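Long-range contacts in anaerobically-induced outer membrane porin OprE (Pseudomonas aeruginosa, PDB 4FRX), which probably acts as a porin, forming a beta-barrel channel across the outer membrane through which small solutes can pass: residues Glu381-Leu386 with Lys403-Arg408; Glu339-Val344 with Ile363-Asp368; Gly161-Ser166 with Phe195-Gly200. One frame throughout, in Å; residues are numbered along the deposited sequence.

Contact 1: residues Glu381-Leu386 with Lys403-Arg408; sequences ERDISL and KNASFR
From Glu-381 opposite Phe-407 to Ser-385 opposite Lys-403, the two strands run antiparallel at 175°, their axes 4.8 Å apart at the closest point. They belong to a beta hairpin in the wall of the OprD-family barrel. Backbone hydrogen bonds join Arg-382 with Ser-406 and Ile-384 with Asn-404 in both directions; the pairs between and beside them are non-hydrogen-bonded.

The face that carries Glu-381, Asp-383 and Ala-405 meets the loop around Gln-330. Glu-381 has CG anti to its backbone N (chi1 179°) and an extended chain beyond. Its OE1 comes 3.5 Å from CD1 of Phe-407, with carboxylate and ring planes turned 83° against each other. Both Glu-381 oxygens accept backbone N-H groups of that loop, OE1 from Gly-332 and OE2 from Ile-331, while OD2 of Asp-383 accepts that of Gln-330. Glu-381 OE2 and Asp-383 OD1 lie only 2.6 Å apart, so one acid probably carries a proton. Asp-383 OD1 also presses on CB of Ala-405 at 3.2 Å.

On the other face, Ile-384 lays CG1 against CB of Asn-404 at 3.7 Å. A water lies 2.8 Å from both Arg-382 O and Asn-404 OD1 and appears to bridge them, although its surroundings offer more acceptors than it has protons. ND2 of Asn-404 turns to Asn-426, and the Ser-406 hydroxyl to Asp-424, both on the next strand.

Back on the acidic face, the Lys-403 chain is bent at its last torsion, and NZ donates to OG of Ser-385 at 3.0 Å.

Contact 2: residues Glu339-Val344 with Ile363-Asp368; sequences ERTWQV and IYLSGD
Arg-340 with Asp-368, Trp-342 with Ser-366 and Val-344 with Tyr-364 form three successive hydrogen-bonded pairs. Each is closed by two backbone bonds; Asp-368 N to Arg-340 O, for example, is 2.9 Å. The strands are antiparallel at 163°, with axes 4.7 Å apart, and between these pairs lie the non-hydrogen-bonded pairs Thr-341 with Gly-367 and Gln-343 with Leu-365.

Aromatic contacts dominate one face. Trp-342 has CG between its backbone N and carbonyl carbon (chi1 64°), and its indole reaches across to the partner strand. One ring face receives CB of Ser-366, a CH-pi contact 3.8 Å from the centroid of the five-membered ring. The far corner of the indole meets the edge of the Tyr-364 ring, where CH2 of Trp-342 is 3.6 Å from CE2 of the tyrosine. With planes 47° apart this is an oblique pair. Val-344 lies side by side with Tyr-364 and continues the apolar strip through its CG2.

On the opposite face polar side chains lie against apolar neighbours: Gln-343 runs alongside Leu-365, and its OE1 comes 3.2 Å from CD1 of Ile-363. The amide itself is held elsewhere: OE1 accepts from Arg-345 NE, and NE2 donates to Ile-326 O. Glu-339 stretches its carboxylate over Gly-367, where OE2 stands 3.6 Å from CA with no side chain intervening.

Phe-334, from a loop on this second face, packs on Thr-341 and Leu-365, whereas Trp-342 is exposed. One face meeting a folded-in loop and the other bearing the exposed Trp-342 beside Tyr-364 is consistent with the lumenal and outer sides of a transmembrane beta hairpin in a porin barrel.

Contact 3: residues Gly161-Ser166 with Phe195-Gly200; sequences GQLEHS and FYYAGG
The Tyr-197 ring has Gly-161 over one face, with CA 3.5 Å above the plane, displaced toward the rim, and 3.8 Å from the centroid, a CH-pi contact. Its CE1 also touches CG of Leu-163 at 3.6 Å, the two side chains crossing at about a right angle. Chi1 of 62° puts Tyr-197 CG between the backbone N and the carbonyl carbon; the ring lies across Gly-161, and the hydroxyl bonds to Gln-147 on the strand beyond. Leu-163 and Phe-195 run side by side, with CD1 of Leu-163 3.9 Å from CD2 of Phe-195, while Leu-124 covers Leu-163 and Tyr-197. On the other face Gln-162 lies beside Tyr-196, its CD 3.6 Å from CE1 of the tyrosine, with amide and ring planes 58° apart.

Four backbone hydrogen bonds join Gly-161 with Tyr-197 and Leu-163 with Phe-195; the shortest, Leu-163 N to Phe-195 O, is 2.7 Å. Beyond them the pairing between the segments ends, and Glu-164 and His-165 form a classic beta bulge against Glu-144. An aromatic ring folded over a cross-strand glycine, often called aromatic rescue of glycine, is a recognised motif of antiparallel sheets, used here in a barrel wall.

How the contacts relate
Following the chain from the N terminus, contact 3 closes first, bringing residues 195-200 back to 161-166 after 28 intervening residues that include the short strand 174-176. Contact 2 then closes the hairpin of strands 340-349 and 358-370, and contact 1 the hairpin of 377-389 and 399-409. The three closures follow in series; none nests in or crosses another. Contacts 1 and 2 adjoin, because strands 358-370 and 377-389 are themselves paired, probably through Leu-365 N to Glu-381 O and Asp-383 N to Ile-363 O. Contact 3 lies across the chain's centre, its centre about 30 Å from that of contact 2, illustrating how neighbour-to-neighbour pairing builds opposite parts of a barrel.

Contact 1: residues Glu381-Leu386 with Lys403-Arg408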
loop_
_atom_site.group_PDB
_atom_site.type_symbol
_atom_site.label_atom_id
_atom_site.label_comp_id
_atom_site.label_asym_id
_atom_site.label_seq_id
_atom_site.Cartn_x
_atom_site.Cartn_y
_atom_site.Cartn_z
ATOM N N GLU A 381 -8.010 12.414 -11.805
ATOM C CA GLU A 381 -6.732 12.759 -11.207
ATOM C C GLU A 381 -5.616 12.708 -12.252
ATOM O O GLU A 381 -5.605 11.840 -13.129
ATOM C CB GLU A 381 -6.401 11.833 -10.011
ATOM C CG GLU A 381 -5.029 12.152 -9.346
ATOM C CD GLU A 381 -4.851 11.549 -7.945
ATOM O OE1 GLU A 381 -5.851 11.244 -7.265
ATOM O OE2 GLU A 381 -3.693 11.383 -7.514
ATOM N N ARG A 382 -4.689 13.651 -12.169
ATOM C CA ARG A 382 -3.486 13.592 -12.987
ATOM C C ARG A 382 -2.283 13.648 -12.057
ATOM O O ARG A 382 -2.151 14.597 -11.267
ATOM C CB ARG A 382 -3.442 14.774 -13.978
ATOM C CG ARG A 382 -2.176 14.831 -14.845
ATOM C CD ARG A 382 -2.268 15.956 -15.899
ATOM N NE ARG A 382 -3.480 15.870 -16.702
ATOM C CZ ARG A 382 -4.488 16.721 -16.519
ATOM N NH1 ARG A 382 -4.379 17.669 -15.581
ATOM N NH2 ARG A 382 -5.604 16.659 -17.238
ATOM N N ASP A 383 -1.429 12.628 -12.131
ATOM C CA ASP A 383 -0.208 12.584 -11.326
ATOM C C ASP A 383 1.003 12.675 -12.232
ATOM O O ASP A 383 0.965 12.218 -13.362
ATOM C CB ASP A 383 -0.063 11.258 -10.562
ATOM C CG ASP A 383 -1.091 11.075 -9.480
ATOM O OD1 ASP A 383 -1.878 12.000 -9.245
ATOM O OD2 ASP A 383 -1.101 9.989 -8.860
ATOM N N ILE A 384 2.078 13.252 -11.712
ATOM C CA ILE A 384 3.391 13.138 -12.336
ATOM C C ILE A 384 4.404 12.781 -11.262
ATOM O O ILE A 384 4.248 13.132 -10.081
ATOM C CB ILE A 384 3.828 14.440 -13.064
ATOM C CG1 ILE A 384 3.936 15.612 -12.086
ATOM C CG2 ILE A 384 2.862 14.786 -14.201
ATOM C CD1 ILE A 384 5.339 15.847 -11.556
ATOM N N SER A 385 5.443 12.075 -11.670
ATOM C CA SER A 385 6.554 11.809 -10.789
ATOM C C SER A 385 7.811 11.985 -11.608
ATOM O O SER A 385 7.985 11.341 -12.639
ATOM C CB SER A 385 6.469 10.393 -10.213
ATOM O OG SER A 385 7.512 10.170 -9.267
ATOM N N LEU A 386 8.658 12.906 -11.161
ATOM C CA LEU A 386 9.969 13.127 -11.748
ATOM C C LEU A 386 10.990 12.727 -10.693
ATOM O O LEU A 386 10.949 13.227 -9.573
ATOM C CB LEU A 386 10.135 14.609 -12.092
ATOM C CG LEU A 386 11.473 15.039 -12.698
ATOM C CD1 LEU A 386 11.673 14.398 -14.068
ATOM C CD2 LEU A 386 11.537 16.556 -12.800
ATOM N N LYS A 403 6.742 14.616 -6.727
ATOM C CA LYS A 403 5.451 14.069 -7.143
ATOM C C LYS A 403 4.423 15.184 -7.086
ATOM O O LYS A 403 4.327 15.873 -6.077
ATOM C CB LYS A 403 5.014 12.915 -6.221
ATOM C CG LYS A 403 5.957 11.697 -6.236
ATOM C CD LYS A 403 5.416 10.590 -5.331
ATOM C CE LYS A 403 6.317 9.368 -5.355
ATOM N NZ LYS A 403 6.583 8.868 -6.732
ATOM N N ASN A 404 3.659 15.368 -8.162
ATOM C CA ASN A 404 2.572 16.335 -8.146
ATOM C C ASN A 404 1.263 15.661 -8.533
ATOM O O ASN A 404 1.232 14.848 -9.458
ATOM C CB ASN A 404 2.872 17.483 -9.115
ATOM C CG ASN A 404 1.707 18.427 -9.278
ATOM O OD1 ASN A 404 0.873 18.263 -10.166
ATOM N ND2 ASN A 404 1.639 19.430 -8.411
ATOM N N ALA A 405 0.186 16.002 -7.833
ATOM C CA ALA A 405 -1.128 15.474 -8.163
ATOM C C ALA A 405 -2.186 16.576 -8.212
ATOM O O ALA A 405 -2.168 17.500 -7.396
ATOM C CB ALA A 405 -1.539 14.376 -7.136
ATOM N N SER A 406 -3.099 16.474 -9.177
ATOM C CA SER A 406 -4.302 17.307 -9.199
ATOM C C SER A 406 -5.497 16.376 -9.191
ATOM O O SER A 406 -5.569 15.468 -10.012
ATOM C CB SER A 406 -4.362 18.182 -10.454
ATOM O OG SER A 406 -3.431 19.235 -10.394
ATOM N N PHE A 407 -6.427 16.628 -8.275
ATOM C CA PHE A 407 -7.578 15.772 -8.041
ATOM C C PHE A 407 -8.824 16.646 -7.988
ATOM O O PHE A 407 -8.873 17.651 -7.273
ATOM C CB PHE A 407 -7.397 14.988 -6.735
ATOM C CG PHE A 407 -8.601 14.174 -6.350
ATOM C CD1 PHE A 407 -8.840 12.947 -6.935
ATOM C CD2 PHE A 407 -9.513 14.658 -5.417
ATOM C CE1 PHE A 407 -9.968 12.195 -6.592
ATOM C CE2 PHE A 407 -10.630 13.916 -5.069
ATOM C CZ PHE A 407 -10.855 12.680 -5.658
ATOM N N ARG A 408 -9.823 16.284 -8.784
ATOM C CA ARG A 408 -11.075 17.022 -8.795
ATOM C C ARG A 408 -12.216 16.024 -8.705
ATOM O O ARG A 408 -12.261 15.047 -9.472
ATOM C CB ARG A 408 -11.206 17.827 -10.086
ATOM C CG ARG A 408 -10.012 18.713 -10.390
ATOM C CD ARG A 408 -10.006 19.964 -9.552
ATOM N NE ARG A 408 -8.926 20.864 -9.950
ATOM C CZ ARG A 408 -7.726 20.890 -9.380
ATOM N NH1 ARG A 408 -7.450 20.066 -8.374
ATOM N NH2 ARG A 408 -6.805 21.747 -9.808
HETATM O O HOH W 1 -0.308 16.580 -12.041
#

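Contact 2: residues Glu339-Val344 with Ile363-Asp368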
loop_
_atom_site.group_PDB
_atom_site.type_symbol
_atom_site.label_atom_id
_atom_site.label_comp_id
_atom_site.label_asym_id
_atom_site.label_seq_id
_atom_site.Cartn_x
_atom_site.Cartn_y
_atom_site.Cartn_z
ATOM N N GLU A 339 -18.003 2.704 -9.201
ATOM C CA GLU A 339 -17.119 3.519 -10.028
ATOM C C GLU A 339 -16.407 2.715 -11.135
ATOM O O GLU A 339 -15.807 1.678 -10.875
ATOM C CB GLU A 339 -16.100 4.225 -9.133
ATOM C CG GLU A 339 -15.300 5.321 -9.822
ATOM C CD GLU A 339 -14.491 6.159 -8.843
ATOM O OE1 GLU A 339 -14.382 5.787 -7.643
ATOM O OE2 GLU A 339 -13.964 7.209 -9.277
ATOM N N ARG A 340 -16.488 3.208 -12.367
ATOM C CA ARG A 340 -15.689 2.679 -13.461
ATOM C C ARG A 340 -14.628 3.708 -13.761
ATOM O O ARG A 340 -14.934 4.887 -13.842
ATOM C CB ARG A 340 -16.546 2.490 -14.718
ATOM C CG ARG A 340 -17.539 1.350 -14.658
ATOM C CD ARG A 340 -18.946 1.802 -14.302
ATOM N NE ARG A 340 -19.876 0.685 -14.486
ATOM C CZ ARG A 340 -20.032 -0.293 -13.601
ATOM N NH1 ARG A 340 -20.873 -1.284 -13.851
ATOM N NH2 ARG A 340 -19.337 -0.282 -12.465
ATOM N N THR A 341 -13.387 3.258 -13.971
ATOM C CA THR A 341 -12.268 4.170 -14.136
ATOM C C THR A 341 -11.398 3.751 -15.316
ATOM O O THR A 341 -10.966 2.614 -15.383
ATOM C CB THR A 341 -11.398 4.203 -12.857
ATOM O OG1 THR A 341 -12.219 4.530 -11.728
ATOM C CG2 THR A 341 -10.295 5.241 -12.966
ATOM N N TRP A 342 -11.161 4.666 -16.252
ATOM C CA TRP A 342 -10.150 4.431 -17.271
ATOM C C TRP A 342 -8.887 5.235 -16.959
ATOM O O TRP A 342 -8.937 6.235 -16.247
ATOM C CB TRP A 342 -10.674 4.742 -18.680
ATOM C CG TRP A 342 -11.045 6.172 -18.957
ATOM C CD1 TRP A 342 -12.292 6.723 -18.862
ATOM C CD2 TRP A 342 -10.185 7.217 -19.438
ATOM N NE1 TRP A 342 -12.259 8.048 -19.233
ATOM C CE2 TRP A 342 -10.977 8.380 -19.584
ATOM C CE3 TRP A 342 -8.816 7.299 -19.727
ATOM C CZ2 TRP A 342 -10.453 9.596 -20.024
ATOM C CZ3 TRP A 342 -8.296 8.524 -20.167
ATOM C CH2 TRP A 342 -9.115 9.645 -20.311
ATOM N N GLN A 343 -7.756 4.781 -17.463
ATOM C CA GLN A 343 -6.515 5.483 -17.193
ATOM C C GLN A 343 -5.537 5.318 -18.335
ATOM O O GLN A 343 -5.563 4.320 -19.056
ATOM C CB GLN A 343 -5.882 4.987 -15.893
ATOM C CG GLN A 343 -5.419 3.530 -15.956
ATOM C CD GLN A 343 -4.751 3.096 -14.676
ATOM O OE1 GLN A 343 -3.525 3.065 -14.577
ATOM N NE2 GLN A 343 -5.556 2.761 -13.684
ATOM N N VAL A 344 -4.687 6.321 -18.497
ATOM C CA VAL A 344 -3.581 6.243 -19.432
ATOM C C VAL A 344 -2.300 6.609 -18.711
ATOM O O VAL A 344 -2.293 7.479 -17.834
ATOM C CB VAL A 344 -3.801 7.145 -20.669
ATOM C CG1 VAL A 344 -5.008 6.655 -21.446
ATOM C CG2 VAL A 344 -3.985 8.592 -20.259
ATOM N N ILE A 363 0.275 9.770 -15.089
ATOM C CA ILE A 363 -0.912 8.953 -15.243
ATOM C C ILE A 363 -2.113 9.872 -15.132
ATOM O O ILE A 363 -2.124 10.836 -14.351
ATOM C CB ILE A 363 -0.983 7.844 -14.178
ATOM C CG1 ILE A 363 -2.314 7.075 -14.277
ATOM C CG2 ILE A 363 -0.802 8.442 -12.776
ATOM C CD1 ILE A 363 -2.362 5.829 -13.421
ATOM N N TYR A 364 -3.102 9.620 -15.964
ATOM C CA TYR A 364 -4.337 10.369 -15.867
ATOM C C TYR A 364 -5.421 9.343 -15.638
ATOM O O TYR A 364 -5.446 8.320 -16.323
ATOM C CB TYR A 364 -4.592 11.132 -17.167
ATOM C CG TYR A 364 -5.921 11.843 -17.145
ATOM C CD1 TYR A 364 -6.053 13.087 -16.540
ATOM C CD2 TYR A 364 -7.054 11.254 -17.701
ATOM C CE1 TYR A 364 -7.272 13.733 -16.505
ATOM C CE2 TYR A 364 -8.274 11.888 -17.663
ATOM C CZ TYR A 364 -8.380 13.122 -17.068
ATOM O OH TYR A 364 -9.602 13.751 -17.040
ATOM N N LEU A 365 -6.312 9.600 -14.678
ATOM C CA LEU A 365 -7.423 8.688 -14.404
ATOM C C LEU A 365 -8.761 9.426 -14.398
ATOM O O LEU A 365 -8.857 10.560 -13.927
ATOM C CB LEU A 365 -7.245 7.967 -13.058
ATOM C CG LEU A 365 -5.921 7.282 -12.741
ATOM C CD1 LEU A 365 -4.986 8.286 -12.062
ATOM C CD2 LEU A 365 -6.122 6.054 -11.864
ATOM N N SER A 366 -9.796 8.769 -14.899
ATOM C CA SER A 366 -11.113 9.387 -14.965
ATOM C C SER A 366 -12.150 8.364 -14.523
ATOM O O SER A 366 -12.289 7.312 -15.154
ATOM C CB SER A 366 -11.396 9.859 -16.393
ATOM O OG SER A 366 -12.644 10.520 -16.471
ATOM N N GLY A 367 -12.834 8.663 -13.421
ATOM C CA GLY A 367 -13.815 7.767 -12.829
ATOM C C GLY A 367 -15.233 8.284 -13.006
ATOM O O GLY A 367 -15.484 9.474 -12.901
ATOM N N ASP A 368 -16.175 7.394 -13.281
ATOM C CA ASP A 368 -17.568 7.830 -13.333
ATOM C C ASP A 368 -18.513 6.758 -12.842
ATOM O O ASP A 368 -18.070 5.714 -12.383
ATOM C CB ASP A 368 -17.964 8.334 -14.724
ATOM C CG ASP A 368 -18.056 7.227 -15.751
ATOM O OD1 ASP A 368 -17.452 6.152 -15.560
ATOM O OD2 ASP A 368 -18.743 7.444 -16.767
#

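Contact 3: residues Gly161-Ser166 with Phe195-Gly200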
loop_
_atom_site.group_PDB
_atom_site.type_symbol
_atom_site.label_atom_id
_atom_site.label_comp_id
_atom_site.label_asym_id
_atom_site.label_seq_id
_atom_site.Cartn_x
_atom_site.Cartn_y
_atom_site.Cartn_z
ATOM N N GLY A 161 -0.857 -15.768 7.147
ATOM C CA GLY A 161 -0.574 -15.004 8.342
ATOM C C GLY A 161 -1.835 -14.501 9.006
ATOM O O GLY A 161 -2.944 -14.695 8.505
ATOM N N GLN A 162 -1.641 -13.878 10.156
ATOM C CA GLN A 162 -2.714 -13.297 10.937
ATOM C C GLN A 162 -2.181 -11.985 11.475
ATOM O O GLN A 162 -1.102 -11.968 12.087
ATOM C CB GLN A 162 -3.041 -14.213 12.117
ATOM C CG GLN A 162 -4.046 -13.623 13.089
ATOM C CD GLN A 162 -4.405 -14.576 14.217
ATOM O OE1 GLN A 162 -4.118 -15.770 14.150
ATOM N NE2 GLN A 162 -5.042 -14.050 15.258
ATOM N N LEU A 163 -2.912 -10.889 11.247
ATOM C CA LEU A 163 -2.514 -9.582 11.775
ATOM C C LEU A 163 -3.475 -9.138 12.875
ATOM O O LEU A 163 -4.667 -9.424 12.830
ATOM C CB LEU A 163 -2.486 -8.523 10.661
ATOM C CG LEU A 163 -1.687 -8.880 9.415
ATOM C CD1 LEU A 163 -1.744 -7.776 8.376
ATOM C CD2 LEU A 163 -0.245 -9.162 9.830
ATOM N N GLU A 164 -2.955 -8.424 13.861
ATOM C CA GLU A 164 -3.788 -7.998 14.980
ATOM C C GLU A 164 -3.906 -6.487 15.090
ATOM O O GLU A 164 -4.965 -5.978 15.469
ATOM C CB GLU A 164 -3.241 -8.569 16.293
ATOM C CG GLU A 164 -3.230 -10.088 16.324
ATOM N N HIS A 165 -2.815 -5.789 14.781
ATOM C CA HIS A 165 -2.735 -4.339 14.953
ATOM C C HIS A 165 -1.939 -3.706 13.828
ATOM O O HIS A 165 -1.239 -4.387 13.095
ATOM C CB HIS A 165 -2.031 -3.992 16.271
ATOM C CG HIS A 165 -2.797 -4.384 17.495
ATOM N ND1 HIS A 165 -4.173 -4.330 17.567
ATOM C CD2 HIS A 165 -2.377 -4.828 18.703
ATOM C CE1 HIS A 165 -4.569 -4.730 18.760
ATOM N NE2 HIS A 165 -3.498 -5.037 19.471
ATOM N N SER A 166 -2.043 -2.387 13.709
ATOM C CA SER A 166 -1.210 -1.638 12.794
ATOM C C SER A 166 -0.820 -0.309 13.446
ATOM O O SER A 166 -1.583 0.256 14.233
ATOM C CB SER A 166 -1.956 -1.392 11.474
ATOM O OG SER A 166 -1.222 -0.559 10.609
ATOM N N PHE A 195 -7.127 -10.335 11.471
ATOM C CA PHE A 195 -7.112 -10.361 10.008
ATOM C C PHE A 195 -6.297 -11.564 9.554
ATOM O O PHE A 195 -5.110 -11.663 9.860
ATOM C CB PHE A 195 -6.526 -9.064 9.423
ATOM C CG PHE A 195 -6.384 -9.085 7.914
ATOM C CD1 PHE A 195 -7.477 -8.834 7.092
ATOM C CD2 PHE A 195 -5.155 -9.356 7.319
ATOM C CE1 PHE A 195 -7.352 -8.873 5.688
ATOM C CE2 PHE A 195 -5.020 -9.380 5.931
ATOM C CZ PHE A 195 -6.130 -9.138 5.116
ATOM N N TYR A 196 -6.937 -12.473 8.821
ATOM C CA TYR A 196 -6.276 -13.671 8.313
ATOM C C TYR A 196 -6.054 -13.538 6.835
ATOM O O TYR A 196 -6.913 -13.014 6.128
ATOM C CB TYR A 196 -7.175 -14.889 8.528
ATOM C CG TYR A 196 -7.659 -15.036 9.936
ATOM C CD1 TYR A 196 -6.820 -15.517 10.925
ATOM C CD2 TYR A 196 -8.965 -14.698 10.283
ATOM C CE1 TYR A 196 -7.265 -15.662 12.227
ATOM C CE2 TYR A 196 -9.413 -14.832 11.577
ATOM C CZ TYR A 196 -8.565 -15.317 12.546
ATOM O OH TYR A 196 -9.019 -15.452 13.835
ATOM N N TYR A 197 -4.912 -14.031 6.357
ATOM C CA TYR A 197 -4.604 -13.951 4.948
ATOM C C TYR A 197 -3.768 -15.145 4.514
ATOM O O TYR A 197 -3.066 -15.743 5.316
ATOM C CB TYR A 197 -3.912 -12.631 4.593
ATOM C CG TYR A 197 -2.565 -12.400 5.277
ATOM C CD1 TYR A 197 -2.505 -11.948 6.595
ATOM C CD2 TYR A 197 -1.368 -12.618 4.599
ATOM C CE1 TYR A 197 -1.293 -11.708 7.221
ATOM C CE2 TYR A 197 -0.135 -12.390 5.220
ATOM C CZ TYR A 197 -0.106 -11.942 6.533
ATOM O OH TYR A 197 1.097 -11.708 7.160
ATOM N N ALA A 198 -3.874 -15.484 3.241
ATOM C CA ALA A 198 -3.150 -16.602 2.667
ATOM C C ALA A 198 -3.175 -16.453 1.168
ATOM O O ALA A 198 -4.139 -15.952 0.607
ATOM C CB ALA A 198 -3.792 -17.936 3.072
ATOM N N GLY A 199 -2.106 -16.880 0.510
ATOM C CA GLY A 199 -2.145 -17.028 -0.929
ATOM C C GLY A 199 -0.783 -17.308 -1.512
ATOM O O GLY A 199 0.166 -17.654 -0.790
ATOM N N GLY A 200 -0.669 -17.160 -2.821
ATOM C CA GLY A 200 0.596 -17.441 -3.455
ATOM C C GLY A 200 0.727 -16.861 -4.839
ATOM O O GLY A 200 -0.263 -16.442 -5.446
#